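Local coordinates for recombination protein RecR (Deinococcus radiodurans, PDB 1VDD), which is a tetrameric, zinc-containing protein that probably binds DNA and takes part in recombinational DNA repair, perhaps acting with RecF and RecO, at residues A[9-14]-A[23-28]; A[55-60]-A[70-75]; A[108-113]-A[148-153]; A[141-146]-A[168-173]. All blocks are in the same frame, centred on the assembly; numbering follows the deposited sequence.

Contact 1: A[9-14]-A[23-28]; sequences SLIREL and KSAQRL
Ile11 and Leu14 share a first-torsion setting, chi1 -51° and -75°, with CG1 or CG beside the backbone N and opposite the carbonyl carbon, and from it both reach across to the helix containing Ala25 and Leu28. In Ile11 this leaves CG2 opposite the backbone N, where it lies 3.6 Å from Ala25 CB. The longer branch carries CD1 onto the Gln26 backbone, 3.4 Å from Gln26 CA, so one side chain straddles two consecutive residues. Ala25 suits its place: a lone methyl lets the backbones close in, and Ile11 CA and Ala25 CA are 5.1 Å apart. Ala25 CB also lies 3.4 Å from Ile11 O. One turn on, Leu14 meets Leu28 through methyl groups, with Leu14 CD2 3.3 Å from Leu28 CD2 and the two branches crossing at a slant. Leu14 CD1 presses on the same methyl. The side chains that meet do so through carbon atoms, and Arg12 and Glu13 form their salt bridge away from them. An alanine in place of Ile11 would lose both branches, and would probably leave a gap over Gln26 CA and strip Ala25 CB of its methyl neighbour. The axes of the two short segments run at 126° to each other and approach to 8.5 Å, as befits the paired helices of a helix-hairpin-helix motif. Further along helix 22-32, Ala29 and Leu32 continue the packing against Leu10, Ile11 and Leu14, while Leu10 and Leu28 also pack on the second subunit, against its Ala50 and Pro18.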
loop_
_atom_site.group_PDB
_atom_site.type_symbol
_atom_site.label_atom_id
_atom_site.label_comp_id
_atom_site.label_asym_id
_atom_site.label_seq_id
_atom_site.Cartn_x
_atom_site.Cartn_y
_atom_site.Cartn_z
ATOM N N SER A 9 10.823 2.896 -28.331
ATOM C CA SER A 9 11.760 3.936 -27.948
ATOM C C SER A 9 11.212 4.873 -26.881
ATOM O O SER A 9 11.955 5.357 -26.022
ATOM C CB SER A 9 12.161 4.746 -29.172
ATOM O OG SER A 9 12.989 5.829 -28.792
ATOM N N LEU A 10 9.915 5.136 -26.941
ATOM C CA LEU A 10 9.295 6.027 -25.975
ATOM C C LEU A 10 9.190 5.328 -24.623
ATOM O O LEU A 10 9.476 5.924 -23.586
ATOM C CB LEU A 10 7.894 6.433 -26.437
ATOM C CG LEU A 10 7.499 7.906 -26.321
ATOM C CD1 LEU A 10 5.988 8.009 -26.462
ATOM C CD2 LEU A 10 7.935 8.484 -24.995
ATOM N N ILE A 11 8.785 4.062 -24.646
ATOM C CA ILE A 11 8.625 3.293 -23.417
ATOM C C ILE A 11 9.928 3.296 -22.643
ATOM O O ILE A 11 9.951 3.486 -21.431
ATOM C CB ILE A 11 8.244 1.820 -23.700
ATOM C CG1 ILE A 11 7.052 1.751 -24.653
ATOM C CG2 ILE A 11 7.872 1.125 -22.401
ATOM C CD1 ILE A 11 5.834 2.453 -24.154
ATOM N N ARG A 12 11.013 3.081 -23.370
ATOM C CA ARG A 12 12.338 3.034 -22.784
ATOM C C ARG A 12 12.651 4.358 -22.102
ATOM O O ARG A 12 12.769 4.419 -20.884
ATOM C CB ARG A 12 13.347 2.742 -23.885
ATOM C CG ARG A 12 14.728 2.394 -23.417
ATOM C CD ARG A 12 15.635 2.336 -24.622
ATOM N NE ARG A 12 15.588 3.585 -25.380
ATOM C CZ ARG A 12 16.139 3.760 -26.580
ATOM N NH1 ARG A 12 16.785 2.760 -27.170
ATOM N NH2 ARG A 12 16.043 4.938 -27.193
ATOM N N GLU A 13 12.770 5.423 -22.885
ATOM C CA GLU A 13 13.069 6.731 -22.322
ATOM C C GLU A 13 12.139 7.131 -21.163
ATOM O O GLU A 13 12.609 7.681 -20.163
ATOM C CB GLU A 13 13.034 7.803 -23.420
ATOM C CG GLU A 13 14.051 7.575 -24.540
ATOM C CD GLU A 13 15.417 7.178 -24.001
ATOM O OE1 GLU A 13 16.011 7.977 -23.246
ATOM O OE2 GLU A 13 15.892 6.062 -24.317
ATOM N N LEU A 14 10.835 6.874 -21.282
ATOM C CA LEU A 14 9.922 7.241 -20.194
ATOM C C LEU A 14 10.254 6.403 -18.973
ATOM O O LEU A 14 10.389 6.935 -17.875
ATOM C CB LEU A 14 8.449 7.033 -20.581
ATOM C CG LEU A 14 7.812 8.055 -21.537
ATOM C CD1 LEU A 14 6.487 7.538 -22.027
ATOM C CD2 LEU A 14 7.632 9.388 -20.857
ATOM N N LYS A 23 5.417 -1.060 -17.094
ATOM C CA LYS A 23 3.966 -1.091 -17.215
ATOM C C LYS A 23 3.430 0.346 -17.264
ATOM O O LYS A 23 2.578 0.667 -18.081
ATOM C CB LYS A 23 3.375 -1.869 -16.034
ATOM C CG LYS A 23 1.919 -2.305 -16.187
ATOM C CD LYS A 23 1.562 -3.450 -15.212
ATOM C CE LYS A 23 1.561 -3.004 -13.746
ATOM N NZ LYS A 23 0.392 -2.132 -13.410
ATOM N N SER A 24 3.962 1.218 -16.415
ATOM C CA SER A 24 3.506 2.602 -16.379
ATOM C C SER A 24 3.992 3.440 -17.562
ATOM O O SER A 24 3.342 4.405 -17.956
ATOM C CB SER A 24 3.931 3.260 -15.074
ATOM O OG SER A 24 3.380 4.561 -14.982
ATOM N N ALA A 25 5.136 3.074 -18.130
ATOM C CA ALA A 25 5.671 3.797 -19.270
ATOM C C ALA A 25 4.747 3.562 -20.468
ATOM O O ALA A 25 4.391 4.492 -21.213
ATOM C CB ALA A 25 7.077 3.297 -19.593
ATOM N N GLN A 26 4.367 2.304 -20.652
ATOM C CA GLN A 26 3.500 1.952 -21.753
ATOM C C GLN A 26 2.179 2.688 -21.552
ATOM O O GLN A 26 1.662 3.335 -22.461
ATOM C CB GLN A 26 3.286 0.443 -21.781
ATOM C CG GLN A 26 2.472 -0.023 -22.962
ATOM C CD GLN A 26 1.876 -1.381 -22.731
ATOM O OE1 GLN A 26 2.567 -2.393 -22.796
ATOM N NE2 GLN A 26 0.578 -1.409 -22.431
ATOM N N ARG A 27 1.648 2.593 -20.343
ATOM C CA ARG A 27 0.406 3.254 -20.000
ATOM C C ARG A 27 0.552 4.713 -20.448
ATOM O O ARG A 27 -0.383 5.314 -20.989
ATOM C CB ARG A 27 0.206 3.178 -18.480
ATOM C CG ARG A 27 -1.233 3.005 -18.005
ATOM C CD ARG A 27 -1.303 2.863 -16.481
ATOM N NE ARG A 27 -1.041 4.116 -15.767
ATOM C CZ ARG A 27 -1.885 5.146 -15.705
ATOM N NH1 ARG A 27 -3.059 5.087 -16.319
ATOM N NH2 ARG A 27 -1.562 6.236 -15.019
ATOM N N LEU A 28 1.747 5.265 -20.250
ATOM C CA LEU A 28 2.019 6.653 -20.604
ATOM C C LEU A 28 2.184 6.921 -22.101
ATOM O O LEU A 28 1.774 7.969 -22.597
ATOM C CB LEU A 28 3.264 7.144 -19.860
ATOM C CG LEU A 28 3.205 8.615 -19.443
ATOM C CD1 LEU A 28 3.137 8.709 -17.929
ATOM C CD2 LEU A 28 4.413 9.345 -19.967
#

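Contact 2: A[55-60]-A[70-75]; sequences HVCPIC and DVCADP. With ZN (zinc ion), chain E.
Cys57, Cys60 and Cys72 turn their sulfurs onto one zinc ion, and each does so with a different first torsion. Cys57 holds SG opposite its backbone N (chi1 173°), and the modelled bond from Cys57 SG to zinc is 2.5 Å. Cys60, three residues later, folds SG between its backbone N and carbonyl carbon (chi1 56°), so the two sulfurs of the CPIC turn converge on the metal; Cys60 SG is placed 1.9 Å from zinc. Cys72 comes from the short helix 70-73 with SG beside its backbone N (chi1 -73°), and here Cys72 SG lies 2.2 Å from zinc. The spread of lengths probably reflects the resolution more than real inequality. Cys69 supplies the fourth ligand, completing the C4-type zinc finger. Cysteine suits all of these places because a thiolate is a soft ligand for zinc, and the metal is likely to lower the pKa of the sulfurs it binds. Beyond the ligands, Ile59 lays its branched CB region beside Cys72, with Ile59 CB 3.7 Å from Cys72 SG, giving that sulfur an apolar flank. Ile59 and Cys60 also touch Arg130 in a loop. Strand 55-56 pairs antiparallel with strand 63-64, and Val71, on helix 70-73, rests against Leu103 and Tyr104, so the zinc module lies against strand 103-106, an outermost strand of the parallel sheet within this chain.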
loop_
_atom_site.group_PDB
_atom_site.type_symbol
_atom_site.label_atom_id
_atom_site.label_comp_id
_atom_site.label_asym_id
_atom_site.label_seq_id
_atom_site.Cartn_x
_atom_site.Cartn_y
_atom_site.Cartn_z
ATOM N N HIS A 55 20.186 26.302 -14.824
ATOM C CA HIS A 55 21.535 26.140 -14.331
ATOM C C HIS A 55 21.546 26.407 -12.837
ATOM O O HIS A 55 20.580 26.920 -12.267
ATOM C CB HIS A 55 22.491 27.100 -15.053
ATOM C CG HIS A 55 22.113 28.539 -14.925
ATOM N ND1 HIS A 55 22.245 29.240 -13.747
ATOM C CD2 HIS A 55 21.590 29.408 -15.823
ATOM C CE1 HIS A 55 21.821 30.477 -13.923
ATOM N NE2 HIS A 55 21.417 30.605 -15.175
ATOM N N VAL A 56 22.652 26.051 -12.207
ATOM C CA VAL A 56 22.802 26.242 -10.780
ATOM C C VAL A 56 23.267 27.663 -10.474
ATOM O O VAL A 56 24.070 28.221 -11.208
ATOM C CB VAL A 56 23.811 25.203 -10.216
ATOM C CG1 VAL A 56 25.226 25.568 -10.597
ATOM C CG2 VAL A 56 23.653 25.093 -8.738
ATOM N N CYS A 57 22.745 28.253 -9.402
ATOM C CA CYS A 57 23.133 29.613 -8.999
ATOM C C CYS A 57 24.595 29.599 -8.564
ATOM O O CYS A 57 25.042 28.679 -7.881
ATOM C CB CYS A 57 22.245 30.111 -7.840
ATOM S SG CYS A 57 22.715 31.711 -7.087
ATOM N N PRO A 58 25.363 30.619 -8.956
ATOM C CA PRO A 58 26.780 30.686 -8.590
ATOM C C PRO A 58 27.035 30.937 -7.097
ATOM O O PRO A 58 28.007 30.425 -6.539
ATOM C CB PRO A 58 27.292 31.821 -9.462
ATOM C CG PRO A 58 26.114 32.760 -9.483
ATOM C CD PRO A 58 24.957 31.811 -9.722
ATOM N N ILE A 59 26.164 31.724 -6.464
ATOM C CA ILE A 59 26.289 32.057 -5.038
ATOM C C ILE A 59 25.874 30.846 -4.213
ATOM O O ILE A 59 26.717 30.117 -3.678
ATOM C CB ILE A 59 25.367 33.238 -4.661
ATOM C CG1 ILE A 59 25.605 34.421 -5.611
ATOM C CG2 ILE A 59 25.591 33.614 -3.202
ATOM C CD1 ILE A 59 27.069 34.815 -5.794
ATOM N N CYS A 60 24.564 30.676 -4.074
ATOM C CA CYS A 60 24.012 29.518 -3.394
ATOM C C CYS A 60 23.836 28.693 -4.649
ATOM O O CYS A 60 23.950 29.242 -5.741
ATOM C CB CYS A 60 22.647 29.838 -2.796
ATOM S SG CYS A 60 21.447 30.458 -4.004
ATOM N N ASP A 70 16.559 33.833 -7.602
ATOM C CA ASP A 70 15.569 34.815 -7.141
ATOM C C ASP A 70 15.711 35.110 -5.647
ATOM O O ASP A 70 15.379 36.200 -5.185
ATOM C CB ASP A 70 14.142 34.328 -7.413
ATOM C CG ASP A 70 13.087 35.351 -7.000
ATOM O OD1 ASP A 70 13.103 36.486 -7.533
ATOM O OD2 ASP A 70 12.241 35.019 -6.139
ATOM N N VAL A 71 16.188 34.130 -4.891
ATOM C CA VAL A 71 16.377 34.304 -3.460
ATOM C C VAL A 71 17.541 35.247 -3.217
ATOM O O VAL A 71 17.450 36.166 -2.405
ATOM C CB VAL A 71 16.687 32.967 -2.779
ATOM C CG1 VAL A 71 17.098 33.201 -1.335
ATOM C CG2 VAL A 71 15.475 32.060 -2.867
ATOM N N CYS A 72 18.641 35.008 -3.924
ATOM C CA CYS A 72 19.824 35.839 -3.788
ATOM C C CYS A 72 19.478 37.274 -4.200
ATOM O O CYS A 72 19.799 38.227 -3.488
ATOM C CB CYS A 72 20.981 35.280 -4.647
ATOM S SG CYS A 72 21.784 33.727 -4.034
ATOM N N ALA A 73 18.797 37.423 -5.331
ATOM C CA ALA A 73 18.415 38.742 -5.829
ATOM C C ALA A 73 17.514 39.496 -4.859
ATOM O O ALA A 73 17.874 40.567 -4.368
ATOM C CB ALA A 73 17.718 38.609 -7.174
ATOM N N ASP A 74 16.335 38.936 -4.608
ATOM C CA ASP A 74 15.353 39.526 -3.705
ATOM C C ASP A 74 16.026 40.262 -2.536
ATOM O O ASP A 74 16.794 39.672 -1.764
ATOM C CB ASP A 74 14.436 38.433 -3.170
ATOM C CG ASP A 74 13.161 38.981 -2.586
ATOM O OD1 ASP A 74 13.221 40.007 -1.873
ATOM O OD2 ASP A 74 12.101 38.374 -2.834
ATOM N N PRO A 75 15.740 41.569 -2.401
ATOM C CA PRO A 75 16.274 42.459 -1.364
ATOM C C PRO A 75 15.511 42.461 -0.040
ATOM O O PRO A 75 16.040 42.908 0.984
ATOM C CB PRO A 75 16.225 43.816 -2.042
ATOM C CG PRO A 75 14.916 43.727 -2.780
ATOM C CD PRO A 75 14.972 42.339 -3.399
HETATM ZN ZN ZN E . 21.182 31.973 -5.141
#

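Contact 3: A[108-113]-A[148-153]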
loop_
_atom_site.group_PDB
_atom_site.type_symbol
_atom_site.label_atom_id
_atom_site.label_comp_id
_atom_site.label_asym_id
_atom_site.label_seq_id
_atom_site.Cartn_x
_atom_site.Cartn_y
_atom_site.Cartn_z
ATOM N N HIS A 108 24.748 19.882 -3.352
ATOM C CA HIS A 108 23.917 19.053 -4.202
ATOM C C HIS A 108 23.981 17.585 -3.837
ATOM O O HIS A 108 24.230 16.729 -4.672
ATOM C CB HIS A 108 24.236 19.300 -5.677
ATOM C CG HIS A 108 23.406 20.390 -6.289
ATOM N ND1 HIS A 108 23.357 21.667 -5.773
ATOM C CD2 HIS A 108 22.556 20.379 -7.344
ATOM C CE1 HIS A 108 22.511 22.394 -6.482
ATOM N NE2 HIS A 108 22.011 21.636 -7.440
ATOM N N GLY A 109 23.731 17.306 -2.561
ATOM C CA GLY A 109 23.740 15.938 -2.080
ATOM C C GLY A 109 24.012 15.814 -0.594
ATOM O O GLY A 109 23.856 16.757 0.176
ATOM N N VAL A 110 24.433 14.627 -0.189
ATOM C CA VAL A 110 24.727 14.367 1.208
ATOM C C VAL A 110 26.045 13.641 1.271
ATOM O O VAL A 110 26.375 12.887 0.372
ATOM C CB VAL A 110 23.694 13.433 1.833
ATOM C CG1 VAL A 110 23.633 13.665 3.327
ATOM C CG2 VAL A 110 22.345 13.628 1.172
ATOM N N LEU A 111 26.790 13.857 2.341
ATOM C CA LEU A 111 28.058 13.171 2.503
ATOM C C LEU A 111 27.794 11.673 2.637
ATOM O O LEU A 111 26.672 11.247 2.895
ATOM C CB LEU A 111 28.789 13.696 3.740
ATOM C CG LEU A 111 29.154 15.178 3.639
ATOM C CD1 LEU A 111 29.938 15.607 4.864
ATOM C CD2 LEU A 111 29.979 15.410 2.383
ATOM N N SER A 112 28.834 10.879 2.435
ATOM C CA SER A 112 28.734 9.433 2.538
ATOM C C SER A 112 30.136 8.868 2.414
ATOM O O SER A 112 30.628 8.607 1.316
ATOM C CB SER A 112 27.830 8.870 1.441
ATOM O OG SER A 112 28.234 9.339 0.173
ATOM N N PRO A 113 30.805 8.681 3.559
ATOM C CA PRO A 113 32.169 8.149 3.616
ATOM C C PRO A 113 32.326 6.851 2.832
ATOM O O PRO A 113 33.364 6.607 2.217
ATOM C CB PRO A 113 32.397 7.956 5.118
ATOM C CG PRO A 113 31.004 7.681 5.640
ATOM C CD PRO A 113 30.199 8.719 4.902
ATOM N N ASP A 148 22.532 13.562 9.000
ATOM C CA ASP A 148 23.053 13.774 10.339
ATOM C C ASP A 148 24.560 13.982 10.255
ATOM O O ASP A 148 25.116 14.873 10.898
ATOM C CB ASP A 148 22.737 12.561 11.214
ATOM C CG ASP A 148 22.572 12.924 12.677
ATOM O OD1 ASP A 148 22.331 12.015 13.503
ATOM O OD2 ASP A 148 22.677 14.126 12.994
ATOM N N ALA A 149 25.215 13.160 9.448
ATOM C CA ALA A 149 26.654 13.255 9.278
ATOM C C ALA A 149 27.078 14.525 8.535
ATOM O O ALA A 149 28.019 15.209 8.949
ATOM C CB ALA A 149 27.158 12.035 8.549
ATOM N N THR A 150 26.387 14.848 7.442
ATOM C CA THR A 150 26.730 16.045 6.664
ATOM C C THR A 150 26.698 17.269 7.564
ATOM O O THR A 150 27.637 18.061 7.582
ATOM C CB THR A 150 25.743 16.297 5.501
ATOM O OG1 THR A 150 25.476 15.071 4.819
ATOM C CG2 THR A 150 26.342 17.290 4.512
ATOM N N ALA A 151 25.606 17.399 8.313
ATOM C CA ALA A 151 25.389 18.513 9.223
ATOM C C ALA A 151 26.500 18.678 10.243
ATOM O O ALA A 151 27.034 19.778 10.424
ATOM C CB ALA A 151 24.059 18.342 9.937
ATOM N N LEU A 152 26.847 17.594 10.926
ATOM C CA LEU A 152 27.909 17.679 11.917
ATOM C C LEU A 152 29.212 18.073 11.231
ATOM O O LEU A 152 30.031 18.782 11.801
ATOM C CB LEU A 152 28.055 16.354 12.669
ATOM C CG LEU A 152 26.852 15.943 13.536
ATOM C CD1 LEU A 152 27.282 14.825 14.488
ATOM C CD2 LEU A 152 26.331 17.132 14.346
ATOM N N TYR A 153 29.398 17.633 9.995
ATOM C CA TYR A 153 30.607 18.011 9.282
ATOM C C TYR A 153 30.552 19.509 9.043
ATOM O O TYR A 153 31.535 20.222 9.256
ATOM C CB TYR A 153 30.711 17.311 7.929
ATOM C CG TYR A 153 31.885 17.813 7.123
ATOM C CD1 TYR A 153 33.187 17.391 7.405
ATOM C CD2 TYR A 153 31.705 18.760 6.121
ATOM C CE1 TYR A 153 34.271 17.899 6.710
ATOM C CE2 TYR A 153 32.783 19.277 5.420
ATOM C CZ TYR A 153 34.061 18.844 5.721
ATOM O OH TYR A 153 35.125 19.363 5.024
#
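Val110 is the first residue of 108-113 to come beside Thr150 on helix 145-158, although the two are modelled too close together for their spacing to be relied on. Leu111 follows and carries most of the contact. Its backbone N gives a hydrogen bond to Thr150 OG1, with Leu111 N 3.1 Å from Thr150 OG1 and an angle of 155° at the hydrogen, though the exact place of that oxygen is uncertain. Its side chain, with CG opposite the carbonyl carbon (chi1 -63°), points at the helix: Leu111 CG sits 3.6 Å from Thr150 CG2, and Leu111 CD1 reaches on to Tyr153, 3.6 Å from Tyr153 CB. The same methyl lies obliquely near the start of the tyrosine ring. A branched, purely apolar residue suits this position, since it has a methyl group and a ring system to meet at once. An alanine in place of Leu111 would lose CG and both methyls, and would probably leave Tyr153 CB and Thr150 CG2 facing a gap. Ser112 comes next and packs on Glu146, earlier in the same helix. Chemically, Thr150 divides its part of the contact between its two branches: the methyl packs on leucine, while the hydroxyl donates to Glu146 O one turn back and accepts from Leu111 N. Threonine thus joins an irregular loop to the helix by a polar bond and an apolar contact at once.

Contact 4: A[141-146]-A[168-173]; sequences TGTTVE and IAYGVP
Tyr170 and Thr143 slide past each other in opposite directions, the threonine methyl over one face of the ring, and the tyrosine can be followed atom by atom. CB leaves the backbone well short of 141-146; the setting of CG beside the backbone N (chi1 -80°) is what swings the ring toward that loop. At the ring edge Tyr170 CD1 lies 3.7 Å from Ile168 O, which sits in the ring plane. Farther out, Thr143 CG2 stands 4.2 Å from Tyr170 CZ, displaced toward the rim, in loose van der Waals contact. The tip has weak hydrogen bonds to Asp148 OD2 and Arg167 NH2, while Tyr170 OH is 4.3 Å from Gly142 O, too far for a bond. Tyrosine suits the site because its ring offers a flat face to the Thr143 methyl while its hydroxyl still finds polar partners. Thr143 divides its branches likewise: with OG1 between the backbone N and carbonyl carbon (chi1 56°), CG2 is turned to the ring, and the hydroxyl bonds to Gly176 N and Pro173 O of the fourth subunit. Nearby, Ile168 CD1 comes 4.1 Å from Thr141 O, which Arg167 also holds. In this Toprim domain, 141-146 leads from strand 136-139 into helix 145-158, whereas residues 168-173 leave the neighbouring parallel strand 164-167. Beyond, Tyr170 touches Arg188 and Val172 packs on Leu186, both on helix 183-191.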
loop_
_atom_site.group_PDB
_atom_site.type_symbol
_atom_site.label_atom_id
_atom_site.label_comp_id
_atom_site.label_asym_id
_atom_site.label_seq_id
_atom_site.Cartn_x
_atom_site.Cartn_y
_atom_site.Cartn_z
ATOM N N THR A 141 19.854 19.711 6.609
ATOM C CA THR A 141 20.102 18.513 5.837
ATOM C C THR A 141 19.170 17.450 6.405
ATOM O O THR A 141 18.578 17.641 7.468
ATOM C CB THR A 141 21.545 18.029 5.967
ATOM O OG1 THR A 141 21.785 17.599 7.300
ATOM C CG2 THR A 141 22.509 19.139 5.620
ATOM N N GLY A 142 19.037 16.345 5.683
ATOM C CA GLY A 142 18.164 15.264 6.110
ATOM C C GLY A 142 18.378 14.781 7.533
ATOM O O GLY A 142 19.040 15.422 8.331
ATOM N N THR A 143 17.826 13.627 7.855
ATOM C CA THR A 143 17.958 13.107 9.208
ATOM C C THR A 143 18.400 11.659 9.157
ATOM O O THR A 143 18.339 10.929 10.147
ATOM C CB THR A 143 16.631 13.216 9.954
ATOM O OG1 THR A 143 15.618 12.544 9.199
ATOM C CG2 THR A 143 16.250 14.669 10.104
ATOM N N THR A 144 18.820 11.244 7.974
ATOM C CA THR A 144 19.329 9.902 7.797
ATOM C C THR A 144 20.726 10.038 8.384
ATOM O O THR A 144 21.118 11.143 8.770
ATOM C CB THR A 144 19.407 9.565 6.312
ATOM O OG1 THR A 144 20.299 10.481 5.670
ATOM C CG2 THR A 144 18.023 9.704 5.681
ATOM N N VAL A 145 21.471 8.942 8.480
ATOM C CA VAL A 145 22.826 9.015 9.024
ATOM C C VAL A 145 23.632 9.926 8.098
ATOM O O VAL A 145 24.635 10.523 8.486
ATOM C CB VAL A 145 23.473 7.614 9.097
ATOM C CG1 VAL A 145 22.694 6.736 10.073
ATOM C CG2 VAL A 145 23.485 6.969 7.720
ATOM N N GLU A 146 23.153 10.037 6.867
ATOM C CA GLU A 146 23.770 10.882 5.864
ATOM C C GLU A 146 23.570 12.363 6.218
ATOM O O GLU A 146 24.530 13.133 6.322
ATOM C CB GLU A 146 23.133 10.586 4.508
ATOM C CG GLU A 146 23.114 9.114 4.154
ATOM C CD GLU A 146 24.494 8.496 4.228
ATOM O OE1 GLU A 146 25.437 9.075 3.649
ATOM O OE2 GLU A 146 24.636 7.431 4.863
ATOM N N ILE A 168 17.852 21.948 12.418
ATOM C CA ILE A 168 16.399 21.923 12.520
ATOM C C ILE A 168 16.015 20.897 13.580
ATOM O O ILE A 168 16.771 19.975 13.862
ATOM C CB ILE A 168 15.727 21.605 11.154
ATOM C CG1 ILE A 168 16.251 20.288 10.580
ATOM C CG2 ILE A 168 16.010 22.714 10.175
ATOM C CD1 ILE A 168 15.645 19.955 9.237
ATOM N N ALA A 169 14.832 21.052 14.160
ATOM C CA ALA A 169 14.390 20.176 15.236
ATOM C C ALA A 169 13.994 18.741 14.903
ATOM O O ALA A 169 13.061 18.495 14.144
ATOM C CB ALA A 169 13.249 20.860 16.008
ATOM N N TYR A 170 14.720 17.787 15.477
ATOM C CA TYR A 170 14.372 16.386 15.294
ATOM C C TYR A 170 13.129 16.309 16.150
ATOM O O TYR A 170 13.113 16.845 17.254
ATOM C CB TYR A 170 15.447 15.470 15.878
ATOM C CG TYR A 170 16.650 15.293 14.986
ATOM C CD1 TYR A 170 17.280 16.395 14.410
ATOM C CD2 TYR A 170 17.162 14.025 14.724
ATOM C CE1 TYR A 170 18.395 16.245 13.590
ATOM C CE2 TYR A 170 18.283 13.858 13.905
ATOM C CZ TYR A 170 18.894 14.975 13.338
ATOM O OH TYR A 170 19.991 14.827 12.513
ATOM N N GLY A 171 12.078 15.668 15.665
ATOM C CA GLY A 171 10.881 15.622 16.482
ATOM C C GLY A 171 9.713 14.912 15.849
ATOM O O GLY A 171 9.783 14.476 14.704
ATOM N N VAL A 172 8.621 14.805 16.596
ATOM C CA VAL A 172 7.459 14.118 16.079
ATOM C C VAL A 172 6.896 14.984 14.967
ATOM O O VAL A 172 6.925 16.217 15.052
ATOM C CB VAL A 172 6.416 13.891 17.217
ATOM C CG1 VAL A 172 7.089 13.156 18.371
ATOM C CG2 VAL A 172 5.855 15.217 17.717
ATOM N N PRO A 173 6.417 14.361 13.885
ATOM C CA PRO A 173 5.857 15.146 12.776
ATOM C C PRO A 173 4.453 15.657 13.132
ATOM O O PRO A 173 3.817 15.125 14.034
ATOM C CB PRO A 173 5.853 14.156 11.615
ATOM C CG PRO A 173 5.700 12.816 12.249
ATOM C CD PRO A 173 6.385 12.913 13.615
#

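From the N terminus, contact 1 closes the shortest loop, the hairpin between helices 5-15 and 22-32. Contact 2 follows in series, closing the zinc finger; the centres of these two lie about 36 Å apart. Contacts 3 and 4 come after both, within the Toprim domain, and cross: 141-146 falls between the segments of contact 3, and 148-153 between those of contact 4. Both use helix 145-158, and their centres are about 12 Å apart. Contact 3 spans strand 136-139 and joins the loop after strand 103-106 to that helix, while contact 4 joins the loops at neighbouring strand ends. Val56 packs on His108, bringing contacts 2 and 3 together; contact 1 stands apart.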